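Local atomic coordinates of lipoate-protein ligase, putative (Streptococcus pneumoniae, PDB entry 1VQZ), a protein that is a putative member of the lipoate-protein ligase family, joining a domain of the class II tRNA synthetase-like superfamily to a smaller C-terminal domain. Residues Asn21-Ile27 with Trp47-Ser52; Asp39-Ile43 with Ile98-Glu102; Val55-Gln59 with Ser82-Ala86; Asn146-Tyr150 with Phe292-Asp296. All blocks are in the same frame, centred on the assembly; numbering follows the deposited sequence.

Interaction 1 of 4, residues Asn21-Ile27 with Trp47-Ser52; sequences NDTAFNI and WINKPS
Asn21, Thr23 and Asn26 carry most of this contact, each gripping a different part of the loop 47-52. The main-chain carbonyl of Asn21 takes the amide of Lys50 on a lone pair: Lys50 N stands 3.0 Å from Asn21 O, and the N-H points almost straight at it (173°). The Lys50 side chain wraps the same oxygen, with CB, CG and CD each 3.4 Å from Asn21 O, before its amine reaches a salt bridge with Glu76. Thr23 opens helix 23-36. With OG1 lying beside its own backbone N (chi1 -57°), Thr23 OG1 donates to Ser52 OG at 2.5 Å. Ser52 OG, which accepts from Thr23, in turn donates to Lys50 O, 2.6 Å away and approached from above the carbonyl plane. Less than a turn further along the helix, Asn26 ND2 donates to Asn49 OD1 at 2.9 Å; the two amides run antiparallel with their planes only about 21° apart, while Asn18 engages Asn26 OD1. The apolar part lies beside this bond. Asn26 CB packs 3.5 Å from Trp47 CZ3, its amide turned steeply against the indole, and Ile27 CG1 comes within 3.9 Å of Trp47 CH2. Asp22, the N-cap residue, adds a weak capping bond to Phe25 N and a salt bridge to Lys241. The first turn of helix 23-36 is thus fastened to the link between strands 42-47 and 52-55 mainly by directed polar bonds, which satisfy hydroxyl and amide groups in a largely buried place.

Interaction 2 of 4, residues Asp39-Ile43 with Ile98-Glu102; sequences DEDQI and IISKE
Ile43 and Ile99 form an antiparallel hydrogen-bonded pair, each donating its amide to the other's carbonyl. Ile43 N lies 2.8 Å from Ile99 O. The return bond, from Ile99 N to Ile43 O, is also 2.8 Å long and almost straight (178°). A third rung, Lys101 N to Asp41 O at 2.8 Å, carries the ladder past the start of strand 42-47. Between the rungs, Gln42 and Ser100 make the non-hydrogen-bonded pair, and their CA atoms add C-H...O contacts: Gln42 CA is 3.2 Å from Ile99 O, and Ser100 CA is equally near Asp41 O. Ile43 and Ile99 share one face of the sheet, where CB meets CB at 4.1 Å; Gln42 and Ser100 occupy the other. At the outer end the Lys101 chain runs alongside the Asp41 carboxylate. The fully extended lysine, its CG opposite the backbone N (chi1 179°), takes its CD 3.4 Å past Asp41 OD1. Its amine NZ stays 4.4 Å from that oxygen, too far for a salt bridge, so any charge attraction is probably modest. Further out, strand 13-17 borders strand 42-47 and strand 154-162 borders strand 93-101, making this pair interior to the large mixed sheet. Ala33 and Phe34 of helix 23-36 cover Ile99 on the face that carries Ile43 and Ile99, while the loop residue Phe108 meets Gln42 and Ile98.

Interaction 3 of 4, residues Val55-Gln59 with Ser82-Ala86; sequences VGRHQ and SGGGA. With EDO (1,2-ethanediol), chain D; EDO (1,2-ethanediol), chain S.
Arg57 crosses from the turn 56-59 to the backbone of Ser82 and Gly83. Its amide begins the attachment, with Arg57 N donating to Ser82 O at 3.0 Å from above the carbonyl plane. Arg57 CB then rests 3.4 Å from the same oxygen. CG, swung to the side of the carbonyl carbon (chi1 -178°), lies 3.8 Å above the plane of the His58 ring, towards its rim, and CD packs against the Asp296 carboxylate. A bend at chi3 turns the guanidinium so that one face lies over the peptide of the partner loop, Arg57 CZ being 4.0 Å from Gly83 N. At the tip, NH1 makes a weak bond to Ile81 O and NH2 a bond to Gly293 O. The partner is the glycine-rich loop characteristic of the lipoyl ligase domain, here Ser-Gly-Gly-Gly-Ala between strands 76-79 and 87-89. Gly56, having no side chain, lets its CA come to 3.4 Å from Gly84 O in a C-H...O contact, and the backbone angles of Gly84 themselves call for glycine. The backbone bond from Gln59 N to Gly56 O closes the type I turn, and Gly56 N donates back to a lone pair of Gln59 OE1 at 2.9 Å, leaving the amide alongside Gly85 and Ala86. One water joins His58 N to Gly84 O. His58 ND1 donates to O1 of the chain D ethanediol at 3.0 Å.

Interaction 4 of 4, residues Asn146-Tyr150 with Phe292-Asp296; sequences NAQAY and FGIED. With EDO (1,2-ethanediol), chain P; EDO (1,2-ethanediol), chain S.
Tyr150 N donates to Ile294 O at 3.2 Å, the one direct hydrogen bond between these segments and a bent one (136°). The same oxygen receives a C-H...O contact from Ala149 CA. Water does much of the remaining polar work: one molecule donates to both Gln148 O and Gly293 O, a second to Tyr150 O and Ile294 O, and a third to Tyr150 O and Glu295 OE1. The loop follows the strand segment 146-150, the two directions about 19° apart, with water filling in for regular pairing. The contact joins the lipoyl ligase catalytic region to the C-terminal region, whose loop 292-296 lies between strand 281-289 and helix 298-304. Apolar touches are two: Ile294 CG2 presses against Tyr150 CB at 3.4 Å, and Phe292 CE1 lies 4.1 Å from Ala147 CB. Both side chains also pack against polar groups of Gln148. Ile294 CD1 reaches 3.9 Å from Gln148 NE2 as the two side chains pass at a slant, and Phe292 brings its ring edge to Gln148 O, with CZ 3.3 Å from it. The chain P ethanediol covers one face of that ring, its C2 over the centre. Among the charged groups, the Glu295 carboxylate runs beside the Tyr150 ring, Glu295 CD 3.9 Å from Tyr150 CD2 and its plane steeply turned; it is salt-bridged to Arg325, which also makes a cation-pi contact with Tyr150. Asp296 OD1 caps Ala298 N and accepts from O1 of the chain S ethanediol at 2.7 Å.

Interaction 1 is the most buried and relies on side-chain amides and hydroxyls at a helix start. Interaction 2 uses regular backbone pairing, buried towards Ile43 and Ile99 but exposed at Lys101. Strand 42-47 serves both, ending in interaction 1. Interactions 3 and 4 lie nearer the chain centre yet are only partly buried, and both employ water and ethanediol, between two loops in interaction 3 and between a strand and a loop in interaction 4. They touch directly through Arg57 and His58 against loop 292-296, and one ethanediol contacts both. Interactions 2 and 4 reach the same large sheet, where Glu102 OE1 probably hydrogen-bonds Tyr150 OH. Only interaction 4 joins the two family regions; the other three lie within the catalytic one.

Interaction 1 of 4, residues Asn21-Ile27 with Trp47-Ser52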
loop_
_atom_site.group_PDB
_atom_site.type_symbol
_atom_site.label_atom_id
_atom_site.label_comp_id
_atom_site.label_asym_id
_atom_site.label_seq_id
_atom_site.Cartn_x
_atom_site.Cartn_y
_atom_site.Cartn_z
ATOM N N ASN A 21 -14.707 11.318 -3.753
ATOM C CA ASN A 21 -14.304 10.684 -2.490
ATOM C C ASN A 21 -14.710 9.208 -2.376
ATOM O O ASN A 21 -14.569 8.596 -1.289
ATOM C CB ASN A 21 -14.849 11.483 -1.291
ATOM C CG ASN A 21 -14.357 12.935 -1.271
ATOM O OD1 ASN A 21 -13.179 13.237 -1.498
ATOM N ND2 ASN A 21 -15.262 13.826 -1.002
ATOM N N ASP A 22 -15.186 8.639 -3.491
ATOM C CA ASP A 22 -15.598 7.240 -3.606
ATOM C C ASP A 22 -14.391 6.304 -3.612
ATOM O O ASP A 22 -13.704 6.149 -4.604
ATOM C CB ASP A 22 -16.466 7.097 -4.871
ATOM C CG ASP A 22 -17.126 5.691 -5.061
ATOM O OD1 ASP A 22 -16.619 4.650 -4.631
ATOM O OD2 ASP A 22 -18.166 5.646 -5.765
ATOM N N THR A 23 -14.155 5.665 -2.471
ATOM C CA THR A 23 -12.920 4.956 -2.252
ATOM C C THR A 23 -12.635 3.929 -3.353
ATOM O O THR A 23 -11.542 3.906 -3.941
ATOM C CB THR A 23 -12.900 4.274 -0.851
ATOM O OG1 THR A 23 -13.106 5.254 0.173
ATOM C CG2 THR A 23 -11.567 3.582 -0.605
ATOM N N ALA A 24 -13.594 3.074 -3.618
ATOM C CA ALA A 24 -13.394 2.044 -4.614
ATOM C C ALA A 24 -13.158 2.608 -6.025
ATOM O O ALA A 24 -12.305 2.099 -6.758
ATOM C CB ALA A 24 -14.549 1.093 -4.605
ATOM N N PHE A 25 -13.873 3.677 -6.381
ATOM C CA PHE A 25 -13.684 4.363 -7.639
ATOM C C PHE A 25 -12.257 4.948 -7.731
ATOM O O PHE A 25 -11.556 4.801 -8.748
ATOM C CB PHE A 25 -14.738 5.474 -7.834
ATOM C CG PHE A 25 -14.469 6.322 -9.045
ATOM C CD1 PHE A 25 -14.779 5.851 -10.311
ATOM C CD2 PHE A 25 -13.823 7.542 -8.922
ATOM C CE1 PHE A 25 -14.482 6.613 -11.428
ATOM C CE2 PHE A 25 -13.502 8.297 -10.030
ATOM C CZ PHE A 25 -13.822 7.821 -11.287
ATOM N N ASN A 26 -11.842 5.604 -6.659
ATOM C CA ASN A 26 -10.555 6.283 -6.602
ATOM C C ASN A 26 -9.386 5.328 -6.767
ATOM O O ASN A 26 -8.358 5.653 -7.428
ATOM C CB ASN A 26 -10.396 7.034 -5.281
ATOM C CG ASN A 26 -11.254 8.322 -5.180
ATOM O OD1 ASN A 26 -11.850 8.813 -6.161
ATOM N ND2 ASN A 26 -11.340 8.863 -3.931
ATOM N N ILE A 27 -9.499 4.171 -6.116
ATOM C CA ILE A 27 -8.447 3.195 -6.159
ATOM C C ILE A 27 -8.420 2.578 -7.562
ATOM O O ILE A 27 -7.325 2.341 -8.125
ATOM C CB ILE A 27 -8.554 2.230 -4.973
ATOM C CG1 ILE A 27 -8.219 2.984 -3.676
ATOM C CG2 ILE A 27 -7.584 1.047 -5.073
ATOM C CD1 ILE A 27 -8.457 2.149 -2.458
ATOM N N TRP A 47 -5.408 12.937 -4.268
ATOM C CA TRP A 47 -6.804 12.579 -4.098
ATOM C C TRP A 47 -7.166 12.159 -2.676
ATOM O O TRP A 47 -6.303 11.910 -1.859
ATOM C CB TRP A 47 -7.188 11.499 -5.118
ATOM C CG TRP A 47 -6.234 10.343 -5.173
ATOM C CD1 TRP A 47 -4.983 10.307 -5.746
ATOM C CD2 TRP A 47 -6.443 9.080 -4.588
ATOM N NE1 TRP A 47 -4.426 9.066 -5.589
ATOM C CE2 TRP A 47 -5.296 8.292 -4.861
ATOM C CE3 TRP A 47 -7.505 8.511 -3.886
ATOM C CZ2 TRP A 47 -5.186 6.950 -4.441
ATOM C CZ3 TRP A 47 -7.384 7.157 -3.450
ATOM C CH2 TRP A 47 -6.245 6.401 -3.770
ATOM N N ILE A 48 -8.483 12.105 -2.410
ATOM C CA ILE A 48 -9.031 12.016 -1.072
ATOM C C ILE A 48 -10.193 11.027 -1.049
ATOM O O ILE A 48 -11.130 11.092 -1.854
ATOM C CB ILE A 48 -9.471 13.430 -0.521
ATOM C CG1 ILE A 48 -8.270 14.408 -0.513
ATOM C CG2 ILE A 48 -10.088 13.295 0.860
ATOM C CD1 ILE A 48 -8.586 15.860 -0.057
ATOM N N ASN A 49 -10.081 10.084 -0.121
ATOM C CA ASN A 49 -11.120 9.080 0.163
ATOM C C ASN A 49 -11.922 9.469 1.364
ATOM O O ASN A 49 -11.373 10.035 2.321
ATOM C CB ASN A 49 -10.463 7.756 0.503
ATOM C CG ASN A 49 -9.746 7.136 -0.681
ATOM O OD1 ASN A 49 -10.218 7.251 -1.829
ATOM N ND2 ASN A 49 -8.633 6.386 -0.391
ATOM N N LYS A 50 -13.222 9.171 1.298
ATOM C CA LYS A 50 -14.106 9.149 2.444
ATOM C C LYS A 50 -13.624 8.133 3.518
ATOM O O LYS A 50 -12.816 7.291 3.226
ATOM C CB LYS A 50 -15.519 8.776 1.972
ATOM C CG LYS A 50 -15.686 7.291 1.633
ATOM C CD LYS A 50 -16.856 7.021 0.638
ATOM C CE LYS A 50 -18.262 7.182 1.264
ATOM N NZ LYS A 50 -18.556 6.172 2.304
ATOM N N PRO A 51 -14.134 8.220 4.769
ATOM C CA PRO A 51 -13.665 7.274 5.825
ATOM C C PRO A 51 -13.586 5.796 5.386
ATOM O O PRO A 51 -14.597 5.145 4.982
ATOM C CB PRO A 51 -14.668 7.474 6.984
ATOM C CG PRO A 51 -15.063 8.967 6.829
ATOM C CD PRO A 51 -15.133 9.172 5.283
ATOM N N SER A 52 -12.390 5.261 5.507
ATOM C CA SER A 52 -12.044 3.977 4.917
ATOM C C SER A 52 -10.924 3.293 5.668
ATOM O O SER A 52 -9.999 3.955 6.143
ATOM C CB SER A 52 -11.604 4.162 3.446
ATOM O OG SER A 52 -12.610 4.791 2.623
#

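Interaction 2 of 4, residues Asp39-Ile43 with Ile98-Glu102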
loop_
_atom_site.group_PDB
_atom_site.type_symbol
_atom_site.label_atom_id
_atom_site.label_comp_id
_atom_site.label_asym_id
_atom_site.label_seq_id
_atom_site.Cartn_x
_atom_site.Cartn_y
_atom_site.Cartn_z
ATOM N N ASP A 39 1.098 4.878 -22.473
ATOM C CA ASP A 39 1.702 5.885 -23.351
ATOM C C ASP A 39 2.143 7.164 -22.600
ATOM O O ASP A 39 2.640 8.090 -23.220
ATOM C CB ASP A 39 0.710 6.338 -24.447
ATOM C CG ASP A 39 0.429 5.263 -25.507
ATOM O OD1 ASP A 39 1.258 4.352 -25.696
ATOM O OD2 ASP A 39 -0.631 5.368 -26.173
ATOM N N GLU A 40 1.896 7.243 -21.311
ATOM C CA GLU A 40 2.331 8.350 -20.486
ATOM C C GLU A 40 3.411 7.807 -19.570
ATOM O O GLU A 40 3.133 6.943 -18.744
ATOM C CB GLU A 40 1.173 8.845 -19.623
ATOM C CG GLU A 40 -0.145 9.019 -20.367
ATOM C CD GLU A 40 -0.054 10.007 -21.517
ATOM O OE1 GLU A 40 0.783 10.935 -21.482
ATOM O OE2 GLU A 40 -0.835 9.829 -22.464
ATOM N N ASP A 41 4.619 8.316 -19.711
ATOM C CA ASP A 41 5.765 7.827 -18.940
ATOM C C ASP A 41 5.810 8.220 -17.463
ATOM O O ASP A 41 6.456 7.544 -16.661
ATOM C CB ASP A 41 7.032 8.341 -19.576
ATOM C CG ASP A 41 7.283 7.742 -20.954
ATOM O OD1 ASP A 41 6.851 6.608 -21.209
ATOM O OD2 ASP A 41 7.939 8.417 -21.762
ATOM N N GLN A 42 5.191 9.344 -17.122
ATOM C CA GLN A 42 5.147 9.842 -15.747
ATOM C C GLN A 42 3.793 10.432 -15.465
ATOM O O GLN A 42 3.315 11.305 -16.220
ATOM C CB GLN A 42 6.151 10.988 -15.519
ATOM C CG GLN A 42 7.568 10.573 -15.344
ATOM C CD GLN A 42 8.267 10.364 -16.651
ATOM O OE1 GLN A 42 7.993 11.059 -17.637
ATOM N NE2 GLN A 42 9.172 9.385 -16.684
ATOM N N ILE A 43 3.223 10.019 -14.345
ATOM C CA ILE A 43 1.866 10.434 -13.948
ATOM C C ILE A 43 1.833 10.777 -12.473
ATOM O O ILE A 43 2.387 10.052 -11.637
ATOM C CB ILE A 43 0.748 9.358 -14.263
ATOM C CG1 ILE A 43 0.746 8.943 -15.740
ATOM C CG2 ILE A 43 -0.622 9.910 -13.862
ATOM C CD1 ILE A 43 -0.128 7.761 -16.075
ATOM N N ILE A 98 2.561 8.643 -7.599
ATOM C CA ILE A 98 3.672 8.952 -8.503
ATOM C C ILE A 98 3.962 7.687 -9.314
ATOM O O ILE A 98 4.504 6.737 -8.795
ATOM C CB ILE A 98 4.916 9.328 -7.711
ATOM C CG1 ILE A 98 4.565 10.403 -6.676
ATOM C CG2 ILE A 98 6.049 9.830 -8.614
ATOM C CD1 ILE A 98 5.614 10.512 -5.608
ATOM N N ILE A 99 3.619 7.717 -10.594
ATOM C CA ILE A 99 3.852 6.624 -11.535
ATOM C C ILE A 99 4.884 6.969 -12.570
ATOM O O ILE A 99 4.893 8.091 -13.130
ATOM C CB ILE A 99 2.549 6.285 -12.245
ATOM C CG1 ILE A 99 1.535 5.720 -11.234
ATOM C CG2 ILE A 99 2.778 5.320 -13.394
ATOM C CD1 ILE A 99 0.101 6.031 -11.597
ATOM N N SER A 100 5.763 6.004 -12.843
ATOM C CA SER A 100 6.879 6.233 -13.799
ATOM C C SER A 100 7.283 4.955 -14.490
ATOM O O SER A 100 7.348 3.896 -13.872
ATOM C CB SER A 100 8.106 6.798 -13.096
ATOM O OG SER A 100 8.535 5.837 -12.144
ATOM N N LYS A 101 7.482 5.061 -15.785
ATOM C CA LYS A 101 8.177 4.079 -16.564
ATOM C C LYS A 101 9.574 3.902 -15.996
ATOM O O LYS A 101 10.286 4.873 -15.695
ATOM C CB LYS A 101 8.280 4.564 -18.011
ATOM C CG LYS A 101 9.036 3.627 -18.960
ATOM C CD LYS A 101 9.069 4.197 -20.390
ATOM C CE LYS A 101 9.725 3.204 -21.358
ATOM N NZ LYS A 101 9.495 3.521 -22.809
ATOM N N GLU A 102 9.958 2.647 -15.858
ATOM C CA GLU A 102 11.266 2.267 -15.382
ATOM C C GLU A 102 12.272 2.690 -16.447
ATOM O O GLU A 102 12.240 2.210 -17.562
ATOM C CB GLU A 102 11.298 0.750 -15.153
ATOM C CG GLU A 102 12.602 0.187 -14.648
ATOM C CD GLU A 102 12.509 -1.312 -14.362
ATOM O OE1 GLU A 102 11.544 -1.946 -14.833
ATOM O OE2 GLU A 102 13.391 -1.858 -13.664
#

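Interaction 3 of 4, residues Val55-Gln59 with Ser82-Ala86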
loop_
_atom_site.group_PDB
_atom_site.type_symbol
_atom_site.label_atom_id
_atom_site.label_comp_id
_atom_site.label_asym_id
_atom_site.label_seq_id
_atom_site.Cartn_x
_atom_site.Cartn_y
_atom_site.Cartn_z
ATOM N N VAL A 55 -6.636 -1.991 3.327
ATOM C CA VAL A 55 -5.862 -3.138 3.720
ATOM C C VAL A 55 -4.855 -3.460 2.663
ATOM O O VAL A 55 -5.077 -3.197 1.482
ATOM C CB VAL A 55 -6.720 -4.391 4.148
ATOM C CG1 VAL A 55 -7.684 -3.995 5.257
ATOM C CG2 VAL A 55 -7.481 -5.032 2.970
ATOM N N GLY A 56 -3.726 -4.011 3.121
ATOM C CA GLY A 56 -2.651 -4.415 2.250
ATOM C C GLY A 56 -3.064 -5.552 1.346
ATOM O O GLY A 56 -3.977 -6.336 1.630
ATOM N N ARG A 57 -2.396 -5.608 0.208
ATOM C CA ARG A 57 -2.630 -6.603 -0.832
ATOM C C ARG A 57 -2.720 -8.083 -0.386
ATOM O O ARG A 57 -3.443 -8.909 -1.017
ATOM C CB ARG A 57 -1.502 -6.402 -1.878
ATOM C CG ARG A 57 -1.548 -7.244 -3.037
ATOM C CD ARG A 57 -0.389 -6.899 -3.948
ATOM N NE ARG A 57 0.863 -7.128 -3.281
ATOM C CZ ARG A 57 2.009 -6.536 -3.542
ATOM N NH1 ARG A 57 2.131 -5.609 -4.486
ATOM N NH2 ARG A 57 3.057 -6.877 -2.827
ATOM N N HIS A 58 -2.008 -8.439 0.679
ATOM C CA HIS A 58 -2.007 -9.805 1.158
ATOM C C HIS A 58 -2.601 -10.040 2.541
ATOM O O HIS A 58 -2.537 -11.153 3.035
ATOM C CB HIS A 58 -0.600 -10.373 1.072
ATOM C CG HIS A 58 -0.032 -10.357 -0.311
ATOM N ND1 HIS A 58 -0.723 -10.843 -1.403
ATOM C CD2 HIS A 58 1.139 -9.859 -0.801
ATOM C CE1 HIS A 58 0.011 -10.685 -2.497
ATOM N NE2 HIS A 58 1.139 -10.083 -2.167
ATOM N N GLN A 59 -3.226 -9.011 3.134
ATOM C CA GLN A 59 -3.818 -9.140 4.455
ATOM C C GLN A 59 -5.052 -10.072 4.396
ATOM O O GLN A 59 -5.783 -10.112 3.414
ATOM C CB GLN A 59 -4.206 -7.772 5.084
ATOM C CG GLN A 59 -3.046 -6.946 5.612
ATOM C CD GLN A 59 -3.473 -5.752 6.450
ATOM O OE1 GLN A 59 -3.796 -4.676 5.922
ATOM N NE2 GLN A 59 -3.460 -5.931 7.776
ATOM N N SER A 82 -0.685 -2.371 -3.158
ATOM C CA SER A 82 0.631 -2.510 -2.535
ATOM C C SER A 82 0.537 -3.283 -1.194
ATOM O O SER A 82 -0.529 -3.398 -0.581
ATOM C CB SER A 82 1.245 -1.139 -2.253
ATOM O OG SER A 82 0.355 -0.309 -1.514
ATOM N N GLY A 83 1.687 -3.741 -0.734
ATOM C CA GLY A 83 1.807 -4.512 0.474
ATOM C C GLY A 83 1.708 -3.739 1.742
ATOM O O GLY A 83 1.403 -2.568 1.736
ATOM N N GLY A 84 1.947 -4.421 2.842
ATOM C CA GLY A 84 1.872 -3.806 4.187
ATOM C C GLY A 84 0.564 -4.006 4.924
ATOM O O GLY A 84 -0.243 -4.922 4.597
ATOM N N GLY A 85 0.345 -3.127 5.906
ATOM C CA GLY A 85 -0.762 -3.224 6.815
ATOM C C GLY A 85 -1.934 -2.304 6.526
ATOM O O GLY A 85 -2.018 -1.634 5.480
ATOM N N ALA A 86 -2.800 -2.206 7.538
ATOM C CA ALA A 86 -4.028 -1.451 7.440
ATOM C C ALA A 86 -3.815 0.025 7.724
ATOM O O ALA A 86 -3.071 0.408 8.623
ATOM C CB ALA A 86 -5.101 -2.031 8.375
HETATM C C1 EDO D . -3.592 -13.066 0.303
HETATM O O1 EDO D . -2.359 -13.142 -0.372
HETATM C C2 EDO D . -4.622 -12.288 -0.491
HETATM O O2 EDO D . -4.913 -12.984 -1.671
HETATM C C1 EDO S . -2.813 -12.303 -4.435
HETATM O O1 EDO S . -1.488 -12.884 -4.770
HETATM C C2 EDO S . -2.878 -11.051 -3.527
HETATM O O2 EDO S . -3.945 -10.074 -3.715
HETATM O O HOH W 1 -0.497 -7.111 2.867
HETATM O O HOH W 2 -2.524 -3.574 10.092
#

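Interaction 4 of 4, residues Asn146-Tyr150 with Phe292-Asp296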
loop_
_atom_site.group_PDB
_atom_site.type_symbol
_atom_site.label_atom_id
_atom_site.label_comp_id
_atom_site.label_asym_id
_atom_site.label_seq_id
_atom_site.Cartn_x
_atom_site.Cartn_y
_atom_site.Cartn_z
ATOM N N ASN A 146 5.067 6.362 2.542
ATOM C CA ASN A 146 5.175 5.900 1.159
ATOM C C ASN A 146 5.214 4.378 1.019
ATOM O O ASN A 146 5.754 3.684 1.875
ATOM C CB ASN A 146 6.499 6.425 0.609
ATOM C CG ASN A 146 6.648 6.219 -0.903
ATOM O OD1 ASN A 146 5.792 6.643 -1.664
ATOM N ND2 ASN A 146 7.778 5.643 -1.330
ATOM N N ALA A 147 4.667 3.885 -0.081
ATOM C CA ALA A 147 4.806 2.494 -0.475
ATOM C C ALA A 147 4.983 2.387 -1.986
ATOM O O ALA A 147 4.411 3.128 -2.756
ATOM C CB ALA A 147 3.600 1.695 -0.017
ATOM N N GLN A 148 5.759 1.404 -2.392
ATOM C CA GLN A 148 6.103 1.169 -3.770
ATOM C C GLN A 148 5.438 -0.130 -4.265
ATOM O O GLN A 148 5.342 -1.138 -3.528
ATOM C CB GLN A 148 7.625 1.109 -3.861
ATOM C CG GLN A 148 8.170 1.004 -5.275
ATOM C CD GLN A 148 9.710 1.011 -5.341
ATOM O OE1 GLN A 148 10.395 1.612 -4.493
ATOM N NE2 GLN A 148 10.250 0.330 -6.350
ATOM N N ALA A 149 4.972 -0.091 -5.506
ATOM C CA ALA A 149 4.530 -1.276 -6.244
ATOM C C ALA A 149 5.238 -1.303 -7.592
ATOM O O ALA A 149 5.539 -0.277 -8.153
ATOM C CB ALA A 149 3.001 -1.283 -6.445
ATOM N N TYR A 150 5.492 -2.496 -8.103
ATOM C CA TYR A 150 6.235 -2.648 -9.341
ATOM C C TYR A 150 5.570 -3.685 -10.174
ATOM O O TYR A 150 5.377 -4.812 -9.724
ATOM C CB TYR A 150 7.662 -3.088 -9.069
ATOM C CG TYR A 150 8.440 -3.386 -10.310
ATOM C CD1 TYR A 150 8.989 -2.364 -11.049
ATOM C CD2 TYR A 150 8.594 -4.695 -10.773
ATOM C CE1 TYR A 150 9.718 -2.605 -12.206
ATOM C CE2 TYR A 150 9.343 -4.957 -11.952
ATOM C CZ TYR A 150 9.897 -3.883 -12.659
ATOM O OH TYR A 150 10.637 -4.069 -13.804
ATOM N N PHE A 292 5.637 -6.332 3.923
ATOM C CA PHE A 292 5.691 -5.517 2.740
ATOM C C PHE A 292 6.674 -6.085 1.757
ATOM O O PHE A 292 7.782 -6.386 2.117
ATOM C CB PHE A 292 6.129 -4.095 3.066
ATOM C CG PHE A 292 6.298 -3.280 1.852
ATOM C CD1 PHE A 292 5.172 -2.748 1.208
ATOM C CD2 PHE A 292 7.548 -3.146 1.250
ATOM C CE1 PHE A 292 5.304 -2.048 0.031
ATOM C CE2 PHE A 292 7.685 -2.426 0.053
ATOM C CZ PHE A 292 6.552 -1.897 -0.552
ATOM N N GLY A 293 6.262 -6.155 0.490
ATOM C CA GLY A 293 7.134 -6.450 -0.612
ATOM C C GLY A 293 6.660 -5.613 -1.776
ATOM O O GLY A 293 5.443 -5.342 -1.951
ATOM N N ILE A 294 7.608 -5.207 -2.588
ATOM C CA ILE A 294 7.312 -4.351 -3.764
ATOM C C ILE A 294 6.510 -5.101 -4.832
ATOM O O ILE A 294 5.728 -4.498 -5.554
ATOM C CB ILE A 294 8.611 -3.797 -4.402
ATOM C CG1 ILE A 294 9.259 -2.760 -3.502
ATOM C CG2 ILE A 294 8.317 -3.111 -5.715
ATOM C CD1 ILE A 294 10.736 -2.568 -3.828
ATOM N N GLU A 295 6.749 -6.402 -4.936
ATOM C CA GLU A 295 6.064 -7.331 -5.857
ATOM C C GLU A 295 5.226 -8.324 -5.104
ATOM O O GLU A 295 5.550 -8.685 -3.989
ATOM C CB GLU A 295 7.050 -8.122 -6.728
ATOM C CG GLU A 295 7.939 -7.237 -7.511
ATOM C CD GLU A 295 8.643 -7.940 -8.655
ATOM O OE1 GLU A 295 7.968 -8.440 -9.560
ATOM O OE2 GLU A 295 9.871 -7.910 -8.674
ATOM N N ASP A 296 4.146 -8.729 -5.769
ATOM C CA ASP A 296 3.143 -9.703 -5.305
ATOM C C ASP A 296 3.770 -11.050 -4.871
ATOM O O ASP A 296 4.589 -11.627 -5.581
ATOM C CB ASP A 296 2.155 -9.949 -6.433
ATOM C CG ASP A 296 0.836 -10.495 -5.956
ATOM O OD1 ASP A 296 0.799 -11.621 -5.447
ATOM O OD2 ASP A 296 -0.181 -9.791 -6.136
HETATM C C1 EDO P . 7.473 1.181 0.756
HETATM O O1 EDO P . 8.371 0.767 -0.290
HETATM C C2 EDO P . 7.724 0.719 2.200
HETATM O O2 EDO P . 6.423 0.633 2.848
HETATM C C1 EDO S . -2.813 -12.303 -4.435
HETATM O O1 EDO S . -1.488 -12.884 -4.770
HETATM C C2 EDO S . -2.878 -11.051 -3.527
HETATM O O2 EDO S . -3.945 -10.074 -3.715
HETATM O O HOH W 3 3.775 -3.216 -2.722
HETATM O O HOH W 4 3.493 -4.719 -7.453
HETATM O O HOH W 5 5.733 -7.367 -10.288
#